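Long-range contacts in Sodium/sialic acid symporter SiaT (Proteus mirabilis, PDB 5NVA), which couples uptake of the sialic acid N-acetylneuraminic acid across the inner membrane to the inward flow of two sodium ions: residues A[12-17]-A[332-337]; A[121-126]-A[416-421]; A[135-140]-A[390-395]; A[195-200]-A[289-294]; A[350-355]-A[378-383]. All coordinates share one frame; numbering follows the deposited sequence.

Interaction 1. Residues A[12-17]-A[332-337]; sequences AVLFGY and IIAAIF
Leu-14 and Tyr-17 of helix 8-29 pack on Ala-334 and Phe-337 of helix 328-361, two transmembrane helices of a LeuT-fold transporter. The short segments run at 34° to each other, with axes 8.8 Å apart at the closest. The tight part centres on Leu-14. Its CG lies anti to the backbone N (chi1 170°), which carries the branched end across to the other helix. There CD1 of Leu-14 sits over one face of the Phe-337 ring, a CH-pi contact with CD1 3.9 Å from the ring centroid. The same methyl touches Ala-334. Tyr-17 fills the next turn: its CB meets the small CB of Ala-334 at 4.0 Å. The opposite flank of helix 8-29 is looser. Ala-12, Phe-15 and Gly-16 lie on the surface and do not meet segment 332-337. The contact itself is buried; Leu-147 of helix 118-151 and Ile-162 of helix 155-203 also touch Phe-337. The OH of Tyr-17 hydrogen-bonds with Gln-341 and Gln-185, in the neighbourhood of the sodium-binding Ser-342. The Tyr-17 ring also passes Phe-337, where CE2 of Tyr-17 lies 3.7 Å from CB of Phe-337.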
# COMPACT_ATOMS: atom_id res chain seq x y z
N ALA A 12 24.52 -4.92 12.63
CA ALA A 12 25.22 -3.70 12.25
C ALA A 12 24.73 -3.17 10.91
O ALA A 12 24.60 -1.96 10.72
CB ALA A 12 26.73 -3.95 12.21
N VAL A 13 24.46 -4.08 9.97
CA VAL A 13 23.90 -3.66 8.68
C VAL A 13 22.50 -3.10 8.87
O VAL A 13 22.16 -2.04 8.33
CB VAL A 13 23.90 -4.84 7.69
CG1 VAL A 13 23.19 -4.45 6.40
CG2 VAL A 13 25.32 -5.29 7.40
N LEU A 14 21.66 -3.80 9.65
CA LEU A 14 20.29 -3.36 9.85
C LEU A 14 20.23 -1.99 10.51
O LEU A 14 19.42 -1.14 10.13
CB LEU A 14 19.52 -4.39 10.68
CG LEU A 14 18.14 -3.96 11.17
CD1 LEU A 14 17.20 -3.71 10.00
CD2 LEU A 14 17.56 -5.00 12.12
N PHE A 15 21.08 -1.75 11.51
CA PHE A 15 21.08 -0.47 12.19
C PHE A 15 21.84 0.60 11.42
O PHE A 15 21.62 1.79 11.65
CB PHE A 15 21.65 -0.61 13.60
CG PHE A 15 20.63 -1.08 14.60
CD1 PHE A 15 20.01 -0.17 15.43
CD2 PHE A 15 20.28 -2.41 14.67
CE1 PHE A 15 19.06 -0.59 16.34
CE2 PHE A 15 19.33 -2.84 15.58
CZ PHE A 15 18.72 -1.93 16.41
N GLY A 16 22.73 0.20 10.51
CA GLY A 16 23.23 1.16 9.53
C GLY A 16 22.12 1.66 8.63
O GLY A 16 22.08 2.85 8.28
N TYR A 17 21.21 0.77 8.24
CA TYR A 17 20.05 1.18 7.45
C TYR A 17 19.13 2.09 8.27
O TYR A 17 18.65 3.11 7.77
CB TYR A 17 19.29 -0.05 6.95
CG TYR A 17 17.81 0.21 6.75
CD1 TYR A 17 17.35 0.82 5.59
CD2 TYR A 17 16.88 -0.15 7.72
CE1 TYR A 17 16.00 1.06 5.40
CE2 TYR A 17 15.53 0.09 7.53
CZ TYR A 17 15.10 0.70 6.37
OH TYR A 17 13.76 0.94 6.18
N ILE A 332 19.15 -8.31 3.94
CA ILE A 332 17.82 -8.76 3.53
C ILE A 332 16.79 -8.42 4.60
O ILE A 332 15.65 -8.07 4.29
CB ILE A 332 17.86 -10.27 3.22
CG1 ILE A 332 18.69 -10.52 1.96
CG2 ILE A 332 16.46 -10.82 3.06
CD1 ILE A 332 18.22 -9.74 0.75
N ILE A 333 17.17 -8.51 5.88
CA ILE A 333 16.28 -8.07 6.95
C ILE A 333 16.04 -6.57 6.84
O ILE A 333 14.94 -6.08 7.12
CB ILE A 333 16.86 -8.46 8.32
CG1 ILE A 333 17.00 -9.98 8.43
CG2 ILE A 333 15.98 -7.93 9.45
CD1 ILE A 333 15.70 -10.72 8.25
N ALA A 334 17.07 -5.81 6.43
CA ALA A 334 16.88 -4.39 6.19
C ALA A 334 15.89 -4.14 5.06
O ALA A 334 15.05 -3.24 5.14
CB ALA A 334 18.23 -3.73 5.88
N ALA A 335 15.98 -4.94 3.99
CA ALA A 335 15.02 -4.82 2.90
C ALA A 335 13.60 -5.11 3.36
O ALA A 335 12.65 -4.51 2.87
CB ALA A 335 15.41 -5.76 1.75
N ILE A 336 13.44 -6.04 4.31
CA ILE A 336 12.13 -6.30 4.88
C ILE A 336 11.64 -5.10 5.69
O ILE A 336 10.51 -4.64 5.52
CB ILE A 336 12.17 -7.58 5.75
CG1 ILE A 336 12.30 -8.82 4.85
CG2 ILE A 336 10.94 -7.66 6.63
CD1 ILE A 336 12.82 -10.04 5.57
N PHE A 337 12.50 -4.59 6.58
CA PHE A 337 12.21 -3.33 7.25
C PHE A 337 11.86 -2.24 6.25
O PHE A 337 10.91 -1.47 6.45
CB PHE A 337 13.42 -2.89 8.09
CG PHE A 337 13.42 -3.44 9.49
CD1 PHE A 337 13.60 -4.79 9.73
CD2 PHE A 337 13.27 -2.58 10.57
CE1 PHE A 337 13.61 -5.28 11.02
CE2 PHE A 337 13.29 -3.07 11.87
CZ PHE A 337 13.46 -4.42 12.09

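Interaction 2. Residues A[121-126]-A[416-421]; sequences RLFASL and GPMTGL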
# COMPACT_ATOMS: atom_id res chain seq x y z
N ARG A 121 -16.85 14.14 1.02
CA ARG A 121 -15.46 14.38 1.38
C ARG A 121 -15.14 13.81 2.76
O ARG A 121 -14.12 13.15 2.96
CB ARG A 121 -15.16 15.87 1.33
CG ARG A 121 -13.85 16.27 1.98
CD ARG A 121 -13.63 17.77 1.87
NE ARG A 121 -12.32 18.17 2.38
CZ ARG A 121 -11.91 19.43 2.46
NH1 ARG A 121 -12.70 20.41 2.06
NH2 ARG A 121 -10.70 19.70 2.93
N LEU A 122 -16.03 14.07 3.73
CA LEU A 122 -15.79 13.58 5.09
C LEU A 122 -15.88 12.06 5.15
O LEU A 122 -15.08 11.42 5.85
CB LEU A 122 -16.79 14.21 6.05
CG LEU A 122 -16.53 15.66 6.44
CD1 LEU A 122 -17.59 16.16 7.41
CD2 LEU A 122 -15.14 15.81 7.04
N PHE A 123 -16.83 11.46 4.43
CA PHE A 123 -16.96 10.01 4.43
C PHE A 123 -15.68 9.34 3.94
O PHE A 123 -15.14 8.45 4.59
CB PHE A 123 -18.15 9.59 3.56
CG PHE A 123 -18.16 8.12 3.23
CD1 PHE A 123 -18.60 7.19 4.16
CD2 PHE A 123 -17.73 7.67 2.00
CE1 PHE A 123 -18.61 5.84 3.87
CE2 PHE A 123 -17.73 6.32 1.69
CZ PHE A 123 -18.17 5.41 2.63
N ALA A 124 -15.19 9.77 2.77
CA ALA A 124 -13.99 9.15 2.21
C ALA A 124 -12.76 9.45 3.05
O ALA A 124 -11.88 8.59 3.20
CB ALA A 124 -13.79 9.62 0.77
N SER A 125 -12.67 10.66 3.61
CA SER A 125 -11.50 11.02 4.40
C SER A 125 -11.44 10.22 5.70
O SER A 125 -10.37 9.73 6.08
CB SER A 125 -11.50 12.52 4.70
OG SER A 125 -10.30 12.91 5.34
N LEU A 126 -12.57 10.08 6.39
CA LEU A 126 -12.59 9.30 7.62
C LEU A 126 -12.34 7.83 7.34
O LEU A 126 -11.62 7.17 8.10
CB LEU A 126 -13.93 9.49 8.34
CG LEU A 126 -14.09 10.83 9.07
CD1 LEU A 126 -15.54 11.06 9.46
CD2 LEU A 126 -13.18 10.90 10.28
N GLY A 416 -14.50 0.43 -1.54
CA GLY A 416 -15.37 0.40 -2.70
C GLY A 416 -16.19 1.66 -2.86
O GLY A 416 -16.14 2.32 -3.91
N PRO A 417 -16.97 2.02 -1.83
CA PRO A 417 -17.71 3.29 -1.90
C PRO A 417 -16.83 4.51 -2.14
O PRO A 417 -17.23 5.42 -2.87
CB PRO A 417 -18.40 3.35 -0.53
CG PRO A 417 -18.57 1.93 -0.14
CD PRO A 417 -17.39 1.19 -0.70
N MET A 418 -15.63 4.55 -1.53
CA MET A 418 -14.71 5.65 -1.79
C MET A 418 -14.34 5.72 -3.27
O MET A 418 -14.34 6.80 -3.87
CB MET A 418 -13.45 5.49 -0.94
CG MET A 418 -13.65 5.66 0.54
SD MET A 418 -12.15 5.25 1.45
CE MET A 418 -10.95 6.26 0.58
N THR A 419 -14.03 4.57 -3.86
CA THR A 419 -13.68 4.53 -5.27
C THR A 419 -14.86 4.88 -6.15
O THR A 419 -14.71 5.60 -7.15
CB THR A 419 -13.15 3.14 -5.63
OG1 THR A 419 -12.17 2.75 -4.66
CG2 THR A 419 -12.53 3.14 -7.01
N GLY A 420 -16.05 4.39 -5.81
CA GLY A 420 -17.23 4.70 -6.59
C GLY A 420 -17.56 6.18 -6.59
O GLY A 420 -18.04 6.72 -7.59
N LEU A 421 -17.29 6.86 -5.47
CA LEU A 421 -17.53 8.30 -5.39
C LEU A 421 -16.70 9.05 -6.43
O LEU A 421 -17.20 9.95 -7.11
CB LEU A 421 -17.22 8.81 -3.98
CG LEU A 421 -18.31 8.62 -2.92
CD1 LEU A 421 -17.74 8.91 -1.54
CD2 LEU A 421 -19.51 9.51 -3.22
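Phe-123 puts the edge of its ring against Pro-417 and Leu-421. CE2 of Phe-123 lies 3.8 Å from CB of Pro-417, and CZ is equally near that carbon. Further round the rim, CD2 of Phe-123 meets the CD1 methyl of Leu-421 at 3.8 Å. Both partners lie near the ring plane. The ring edge thus lies against two residues one helical turn apart. Its CG is anti to the backbone N (chi1 166°), which extends the ring toward helix 415-427. Ile-440 and Ile-444 of helix 433-452 also touch the ring. Beside it, Ala-124 makes the closest backbone approach, with its CA 5.4 Å from that of Met-418. The small CB of Ala-124 packs on CG of Met-418 at 4.0 Å. The Met-418 chain then bends at chi3 (51°), and its CE methyl comes 3.6 Å from the carbonyl O of Ala-124. Segments 121-126 and 416-421, on transmembrane helices 118-151 and 415-427 of the LeuT fold, run at 137° to each other. Arg-121 forms salt bridges with Asp-358 and Glu-113. No hydrogen bond crosses between the segments; apart from the methyl of Met-418 near a carbonyl oxygen the contact is apolar, which implies that van der Waals packing holds it.

Interaction 3. Residues A[135-140]-A[390-395]; sequences RVAIIT and LAAIWL. With SLB (N-acetyl-beta-neuraminic acid), chain D.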
# COMPACT_ATOMS: atom_id res chain seq x y z
N ARG A 135 -3.92 -0.42 8.56
CA ARG A 135 -2.88 -0.86 7.63
C ARG A 135 -1.49 -0.75 8.26
O ARG A 135 -0.66 -1.64 8.09
CB ARG A 135 -2.95 -0.06 6.33
CG ARG A 135 -1.81 -0.36 5.36
CD ARG A 135 -2.00 0.35 4.02
NE ARG A 135 -0.77 0.39 3.24
CZ ARG A 135 -0.36 -0.58 2.43
NH1 ARG A 135 -1.08 -1.69 2.30
NH2 ARG A 135 0.77 -0.45 1.76
N VAL A 136 -1.24 0.33 9.00
CA VAL A 136 0.03 0.47 9.70
C VAL A 136 0.19 -0.64 10.73
O VAL A 136 1.24 -1.29 10.82
CB VAL A 136 0.13 1.86 10.36
CG1 VAL A 136 1.35 1.92 11.26
CG2 VAL A 136 0.19 2.95 9.31
N ALA A 137 -0.86 -0.90 11.51
CA ALA A 137 -0.79 -1.93 12.54
C ALA A 137 -0.61 -3.32 11.92
O ALA A 137 0.15 -4.14 12.43
CB ALA A 137 -2.04 -1.89 13.41
N ILE A 138 -1.31 -3.59 10.81
CA ILE A 138 -1.21 -4.90 10.18
C ILE A 138 0.16 -5.07 9.52
O ILE A 138 0.74 -6.17 9.55
CB ILE A 138 -2.36 -5.09 9.17
CG1 ILE A 138 -3.70 -5.12 9.90
CG2 ILE A 138 -2.17 -6.36 8.36
CD1 ILE A 138 -4.90 -5.15 8.98
N ILE A 139 0.70 -4.01 8.93
CA ILE A 139 2.04 -4.08 8.34
C ILE A 139 3.08 -4.35 9.41
O ILE A 139 3.97 -5.19 9.24
CB ILE A 139 2.35 -2.79 7.55
CG1 ILE A 139 1.59 -2.77 6.23
CG2 ILE A 139 3.84 -2.66 7.30
CD1 ILE A 139 1.62 -1.42 5.55
N THR A 140 2.99 -3.64 10.54
CA THR A 140 3.93 -3.85 11.63
C THR A 140 3.83 -5.26 12.19
O THR A 140 4.84 -5.92 12.45
CB THR A 140 3.69 -2.82 12.74
OG1 THR A 140 3.70 -1.50 12.19
CG2 THR A 140 4.77 -2.93 13.81
N LEU A 390 0.29 0.83 19.22
CA LEU A 390 -0.36 0.10 20.31
C LEU A 390 -1.26 -1.00 19.76
O LEU A 390 -1.34 -2.09 20.34
CB LEU A 390 -1.16 1.07 21.18
CG LEU A 390 -0.36 2.05 22.03
CD1 LEU A 390 -1.28 3.08 22.68
CD2 LEU A 390 0.46 1.32 23.09
N ALA A 391 -1.95 -0.72 18.65
CA ALA A 391 -2.74 -1.76 18.00
C ALA A 391 -1.87 -2.93 17.56
O ALA A 391 -2.25 -4.09 17.71
CB ALA A 391 -3.50 -1.17 16.81
N ALA A 392 -0.68 -2.63 17.03
CA ALA A 392 0.23 -3.69 16.63
C ALA A 392 0.67 -4.53 17.82
O ALA A 392 0.74 -5.76 17.73
CB ALA A 392 1.45 -3.10 15.91
N ILE A 393 0.95 -3.88 18.95
CA ILE A 393 1.26 -4.61 20.18
C ILE A 393 0.08 -5.49 20.57
O ILE A 393 0.25 -6.67 20.91
CB ILE A 393 1.62 -3.63 21.31
CG1 ILE A 393 2.84 -2.79 20.93
CG2 ILE A 393 1.87 -4.39 22.61
CD1 ILE A 393 3.16 -1.70 21.93
N TRP A 394 -1.13 -4.93 20.52
CA TRP A 394 -2.35 -5.69 20.78
C TRP A 394 -2.43 -6.92 19.88
O TRP A 394 -2.79 -8.01 20.34
CB TRP A 394 -3.56 -4.78 20.57
CG TRP A 394 -4.90 -5.41 20.76
CD1 TRP A 394 -5.20 -6.55 21.44
CD2 TRP A 394 -6.14 -4.93 20.24
NE1 TRP A 394 -6.54 -6.81 21.38
CE2 TRP A 394 -7.15 -5.82 20.65
CE3 TRP A 394 -6.50 -3.82 19.46
CZ2 TRP A 394 -8.49 -5.64 20.31
CZ3 TRP A 394 -7.83 -3.64 19.13
CH2 TRP A 394 -8.81 -4.55 19.55
N LEU A 395 -2.10 -6.76 18.60
CA LEU A 395 -2.19 -7.87 17.65
C LEU A 395 -1.18 -8.97 17.97
O LEU A 395 -1.46 -10.15 17.70
CB LEU A 395 -1.98 -7.36 16.23
CG LEU A 395 -3.21 -6.96 15.40
CD1 LEU A 395 -4.19 -6.11 16.19
CD2 LEU A 395 -2.78 -6.24 14.13
C1 SLB D . 0.99 -4.46 0.01
C2 SLB D . 0.16 -4.32 -1.26
C3 SLB D . -1.02 -5.28 -1.23
C4 SLB D . -1.73 -5.32 -2.53
C5 SLB D . -0.78 -5.59 -3.67
C6 SLB D . 0.34 -4.56 -3.69
C7 SLB D . 1.29 -4.87 -4.83
C8 SLB D . 2.43 -3.85 -4.81
C9 SLB D . 3.35 -4.09 -6.00
C10 SLB D . -1.54 -6.70 -5.82
C11 SLB D . -2.25 -6.64 -7.17
N5 SLB D . -1.49 -5.53 -4.97
O1A SLB D . 0.64 -3.86 1.06
O1B SLB D . 2.04 -5.16 0.01
O2 SLB D . -0.31 -3.05 -1.35
O4 SLB D . -2.73 -6.38 -2.48
O6 SLB D . 1.08 -4.57 -2.43
O7 SLB D . 1.81 -6.17 -4.67
O8 SLB D . 1.89 -2.56 -4.90
O9 SLB D . 2.69 -3.73 -7.18
O10 SLB D . -1.02 -7.71 -5.46
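Thr-140 holds CG2 anti to its own N and OG1 anti to the carbonyl carbon (chi1 -53°). This rotamer sets the methyl and CB against Ala-392 and turns the hydroxyl back to its own helix. CB of Thr-140 is 3.9 Å from CB of Ala-392. OG1 of Thr-140 donates to O of Val-136 at 2.8 Å, from above the carbonyl plane. The backbone N of Thr-140 reaches the same oxygen from the other face. One turn back, CB of Ala-137 touches CB of Ala-391 at 3.8 Å. Small side chains let the CA atoms of Ala-137 and Ala-392 come within 4.6 Å. This is a close crossing of transmembrane helices 118-151 and 370-396 in the LeuT fold, at 46° between the segments. CD2 of Leu-395 lies 4.0 Å from O of Ala-137. Arg-135 leaves the same helix toward the substrate. Its chain is extended from CG to NE, and NH1 of Arg-135 donates to carboxylate O1A of the sialic acid at 3.0 Å, with an N-H...O angle of 153°. O1A lies at the guanidinium edge, and CD1 of Ile-139 covers one face over its centre. Thr-58, Ser-60, Thr-63 and Gln-82 also hydrogen-bond the sugar.

Interaction 4. Residues A[195-200]-A[289-294]; sequences LIFIMI and FAIGSA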
# COMPACT_ATOMS: atom_id res chain seq x y z
N LEU A 195 18.17 -10.41 -5.06
CA LEU A 195 19.25 -11.13 -4.38
C LEU A 195 18.74 -12.42 -3.74
O LEU A 195 19.41 -13.46 -3.82
CB LEU A 195 19.89 -10.22 -3.32
CG LEU A 195 21.04 -10.80 -2.50
CD1 LEU A 195 22.21 -11.16 -3.40
CD2 LEU A 195 21.46 -9.81 -1.43
N ILE A 196 17.58 -12.37 -3.10
CA ILE A 196 17.02 -13.56 -2.47
C ILE A 196 16.80 -14.65 -3.51
O ILE A 196 17.18 -15.81 -3.32
CB ILE A 196 15.71 -13.23 -1.73
CG1 ILE A 196 15.99 -12.41 -0.47
CG2 ILE A 196 14.98 -14.51 -1.35
CD1 ILE A 196 14.73 -11.89 0.18
N PHE A 197 16.18 -14.29 -4.64
CA PHE A 197 15.87 -15.27 -5.67
C PHE A 197 17.15 -15.87 -6.25
O PHE A 197 17.20 -17.08 -6.53
CB PHE A 197 15.03 -14.64 -6.78
CG PHE A 197 14.84 -15.54 -7.97
CD1 PHE A 197 13.97 -16.61 -7.91
CD2 PHE A 197 15.53 -15.30 -9.15
CE1 PHE A 197 13.80 -17.44 -9.00
CE2 PHE A 197 15.36 -16.13 -10.24
CZ PHE A 197 14.49 -17.20 -10.17
N ILE A 198 18.17 -15.05 -6.46
CA ILE A 198 19.43 -15.55 -7.01
C ILE A 198 20.03 -16.60 -6.09
O ILE A 198 20.51 -17.65 -6.54
CB ILE A 198 20.41 -14.39 -7.25
CG1 ILE A 198 19.99 -13.57 -8.47
CG2 ILE A 198 21.83 -14.90 -7.41
CD1 ILE A 198 20.89 -12.39 -8.76
N MET A 199 19.99 -16.36 -4.78
CA MET A 199 20.63 -17.28 -3.84
C MET A 199 19.84 -18.56 -3.66
O MET A 199 20.42 -19.59 -3.29
CB MET A 199 20.86 -16.57 -2.52
CG MET A 199 21.97 -15.57 -2.64
SD MET A 199 22.68 -15.17 -1.05
CE MET A 199 21.46 -14.00 -0.53
N ILE A 200 18.53 -18.54 -3.91
CA ILE A 200 17.79 -19.80 -3.92
C ILE A 200 18.16 -20.62 -5.14
O ILE A 200 18.25 -21.85 -5.08
CB ILE A 200 16.27 -19.54 -3.85
CG1 ILE A 200 15.93 -18.58 -2.71
CG2 ILE A 200 15.53 -20.85 -3.64
CD1 ILE A 200 14.45 -18.25 -2.62
N PHE A 289 7.04 -13.68 -6.77
CA PHE A 289 6.42 -14.93 -7.17
C PHE A 289 7.47 -16.00 -7.46
O PHE A 289 7.30 -17.16 -7.09
CB PHE A 289 5.53 -14.72 -8.40
CG PHE A 289 4.25 -13.99 -8.10
CD1 PHE A 289 3.11 -14.69 -7.75
CD2 PHE A 289 4.20 -12.61 -8.18
CE1 PHE A 289 1.93 -14.02 -7.48
CE2 PHE A 289 3.02 -11.93 -7.92
CZ PHE A 289 1.88 -12.64 -7.56
N ALA A 290 8.57 -15.61 -8.12
CA ALA A 290 9.63 -16.56 -8.42
C ALA A 290 10.30 -17.06 -7.15
O ALA A 290 10.72 -18.22 -7.08
CB ALA A 290 10.65 -15.92 -9.36
N ILE A 291 10.42 -16.19 -6.14
CA ILE A 291 10.96 -16.62 -4.85
C ILE A 291 10.10 -17.72 -4.25
O ILE A 291 10.61 -18.71 -3.72
CB ILE A 291 11.09 -15.41 -3.90
CG1 ILE A 291 12.31 -14.57 -4.27
CG2 ILE A 291 11.19 -15.88 -2.45
CD1 ILE A 291 12.36 -13.23 -3.55
N GLY A 292 8.77 -17.56 -4.33
CA GLY A 292 7.88 -18.59 -3.81
C GLY A 292 8.03 -19.91 -4.53
O GLY A 292 8.14 -20.97 -3.91
N SER A 293 8.02 -19.87 -5.87
CA SER A 293 8.21 -21.09 -6.65
C SER A 293 9.58 -21.70 -6.38
O SER A 293 9.72 -22.93 -6.32
CB SER A 293 8.04 -20.79 -8.14
OG SER A 293 6.81 -20.14 -8.39
N ALA A 294 10.60 -20.86 -6.22
CA ALA A 294 11.94 -21.37 -5.94
C ALA A 294 12.00 -22.04 -4.57
O ALA A 294 12.61 -23.11 -4.43
CB ALA A 294 12.96 -20.23 -6.02
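Ile-291 fits among Ile-196, Phe-197 and Ile-200, and these aliphatic contacts form one part of the joint. CD1 of Ile-291 reaches CG2 of Ile-196 at 3.7 Å, the two side chains crossing at about a right angle. CG1 of Ile-291 lies 3.7 Å from CB of Phe-197. CG2 of Ile-291 meets CD1 of Ile-200 at 4.0 Å. In Ile-291, CG1 is anti to the carbonyl carbon (chi1 -77°) and carries CD1 to Ile-196, while CG2 comes nearest Ile-200. Further along, CG2 of Ile-200 closes on CB of Ala-294 at 3.6 Å.

The aromatic contacts come from Phe-197. Its ring meets two alanine methyls obliquely, with CE1 of Phe-197 3.5 Å from CB of Ala-290. The same CE1 stands 4.2 Å from CB of Ala-294. The alanines are one turn apart.

The segments run nearly side by side, 25° apart in direction. They belong to helices 155-203 and 267-301 of the LeuT fold and lie where both helices reach the periplasmic boundary of the membrane. Ile-196 and Ile-291 also touch Leu-316 of helix 315-322, and Ile-196 touches Phe-64 of helix 61-73. The polar group of segment 289-294, Ser-293, faces another way and accepts a hydrogen bond from Trp-76.

No hydrogen bond or charge pair joins the two segments. Branched and aromatic side chains meet Ile-291 and two alanines, which implies adhesion by van der Waals packing and burial of apolar surface.

Interaction 5. Residues A[350-355]-A[378-383]; sequences SISSCF and KLVIIV
Segments 350-355 and 378-383 are both helical and cross at 130°, with axes 8.4 Å apart at the closest. Their CA atoms approach best at Ser-352 and Val-380, 5.3 Å apart. Val-380 is at the middle of the contact, and its two methyls go to different partners. CG1 of Val-380, anti to the backbone N (chi1 173°), packs on CG2 of Ile-351 at 4.1 Å and on the backbone of Ser-352. CG2 of Val-380 comes 3.5 Å from CD1 of Phe-355, and the ring meets it obliquely. The contact joins two transmembrane helices of the LeuT fold, 328-361 and 370-396, that follow each other in the chain, near the cytoplasmic link between them. Ser-352 sits between Val-380 and Ile-381: its CB is 3.6 Å from CG1 of Ile-381. OG of Ser-352 lies 3.7 Å from CB of Val-380. It hydrogen-bonds to the carbonyl of Ala-377, just before segment 378-383. Away from the joint, OG of Ser-353 donates to O of Ser-350 at 2.8 Å, an oxygen that also takes the N-H of Cys-354. Tyr-38 of helix 35-40 and Trp-171 of helix 155-203 also touch Ile-381.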
# COMPACT_ATOMS: atom_id res chain seq x y z
N SER A 350 0.05 10.65 5.18
CA SER A 350 -1.20 10.83 4.45
C SER A 350 -2.39 10.94 5.40
O SER A 350 -3.33 11.70 5.14
CB SER A 350 -1.40 9.69 3.45
OG SER A 350 -0.48 9.81 2.38
N ILE A 351 -2.37 10.18 6.49
CA ILE A 351 -3.38 10.35 7.53
C ILE A 351 -3.35 11.78 8.06
O ILE A 351 -4.40 12.41 8.28
CB ILE A 351 -3.18 9.33 8.67
CG1 ILE A 351 -3.58 7.93 8.22
CG2 ILE A 351 -3.97 9.73 9.91
CD1 ILE A 351 -3.11 6.83 9.15
N SER A 352 -2.15 12.33 8.24
CA SER A 352 -2.02 13.68 8.77
C SER A 352 -2.46 14.73 7.75
O SER A 352 -3.06 15.75 8.12
CB SER A 352 -0.58 13.94 9.21
OG SER A 352 -0.46 15.19 9.86
N SER A 353 -2.18 14.50 6.47
CA SER A 353 -2.62 15.44 5.44
C SER A 353 -4.14 15.47 5.35
O SER A 353 -4.73 16.54 5.16
CB SER A 353 -2.01 15.07 4.09
OG SER A 353 -2.58 13.89 3.57
N CYS A 354 -4.79 14.32 5.49
CA CYS A 354 -6.24 14.27 5.45
C CYS A 354 -6.85 14.96 6.66
O CYS A 354 -7.78 15.77 6.53
CB CYS A 354 -6.72 12.82 5.34
SG CYS A 354 -6.43 12.06 3.73
N PHE A 355 -6.35 14.64 7.86
CA PHE A 355 -6.86 15.30 9.06
C PHE A 355 -6.62 16.80 9.01
O PHE A 355 -7.49 17.59 9.42
CB PHE A 355 -6.20 14.71 10.31
CG PHE A 355 -6.79 15.22 11.60
CD1 PHE A 355 -6.36 16.42 12.15
CD2 PHE A 355 -7.76 14.50 12.27
CE1 PHE A 355 -6.89 16.90 13.33
CE2 PHE A 355 -8.30 14.97 13.46
CZ PHE A 355 -7.86 16.17 13.99
N LYS A 378 2.27 17.90 12.41
CA LYS A 378 3.22 17.06 13.13
C LYS A 378 2.53 16.26 14.23
O LYS A 378 2.92 15.12 14.51
CB LYS A 378 4.34 17.93 13.73
CG LYS A 378 5.12 18.73 12.70
CD LYS A 378 6.06 19.71 13.39
CE LYS A 378 6.94 20.44 12.38
NZ LYS A 378 7.79 21.48 13.03
N LEU A 379 1.50 16.84 14.85
CA LEU A 379 0.84 16.20 15.99
C LEU A 379 0.15 14.91 15.57
O LEU A 379 0.30 13.87 16.23
CB LEU A 379 -0.15 17.17 16.63
CG LEU A 379 -0.79 16.87 17.99
CD1 LEU A 379 -1.94 15.88 17.89
CD2 LEU A 379 0.26 16.38 18.98
N VAL A 380 -0.61 14.95 14.47
CA VAL A 380 -1.40 13.79 14.06
C VAL A 380 -0.49 12.62 13.70
O VAL A 380 -0.86 11.46 13.91
CB VAL A 380 -2.33 14.18 12.90
CG1 VAL A 380 -3.04 12.96 12.34
CG2 VAL A 380 -3.34 15.22 13.37
N ILE A 381 0.70 12.90 13.18
CA ILE A 381 1.65 11.83 12.87
C ILE A 381 2.04 11.08 14.13
O ILE A 381 2.16 9.85 14.13
CB ILE A 381 2.87 12.41 12.13
CG1 ILE A 381 2.47 12.82 10.72
CG2 ILE A 381 4.02 11.41 12.12
CD1 ILE A 381 3.62 12.94 9.77
N ILE A 382 2.24 11.81 15.23
CA ILE A 382 2.57 11.16 16.50
C ILE A 382 1.37 10.39 17.04
O ILE A 382 1.50 9.24 17.48
CB ILE A 382 3.08 12.20 17.51
CG1 ILE A 382 4.32 12.91 16.97
CG2 ILE A 382 3.37 11.55 18.85
CD1 ILE A 382 4.79 14.06 17.82
N VAL A 383 0.18 11.00 16.99
CA VAL A 383 -1.00 10.35 17.55
C VAL A 383 -1.39 9.13 16.72
O VAL A 383 -1.64 8.05 17.26
CB VAL A 383 -2.16 11.36 17.65
CG1 VAL A 383 -3.48 10.63 17.89
CG2 VAL A 383 -1.90 12.35 18.77

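All five contacts join transmembrane helices, and none has a hydrogen bond between its two segments. Interactions 1, 2, 4 and 5 are buried; interaction 3 is partly buried, with Ile-138 on the surface. Interactions 1 and 5 share helix 328-361, interactions 2 and 3 share helix 118-151, and interactions 3 and 5 share helix 370-396. Interactions 1 and 4 touch through Ile-332 and Ile-196, and interactions 2 and 5 through Ser-125 and Cys-354. Aromatic rings pack in interactions 1, 2, 4 and 5, whereas interaction 3 rests on alanines, a threonine and one leucine. Interaction 3 alone includes a residue that binds the sugar; interactions 2 and 4 lie on opposite sides of the chain's centre.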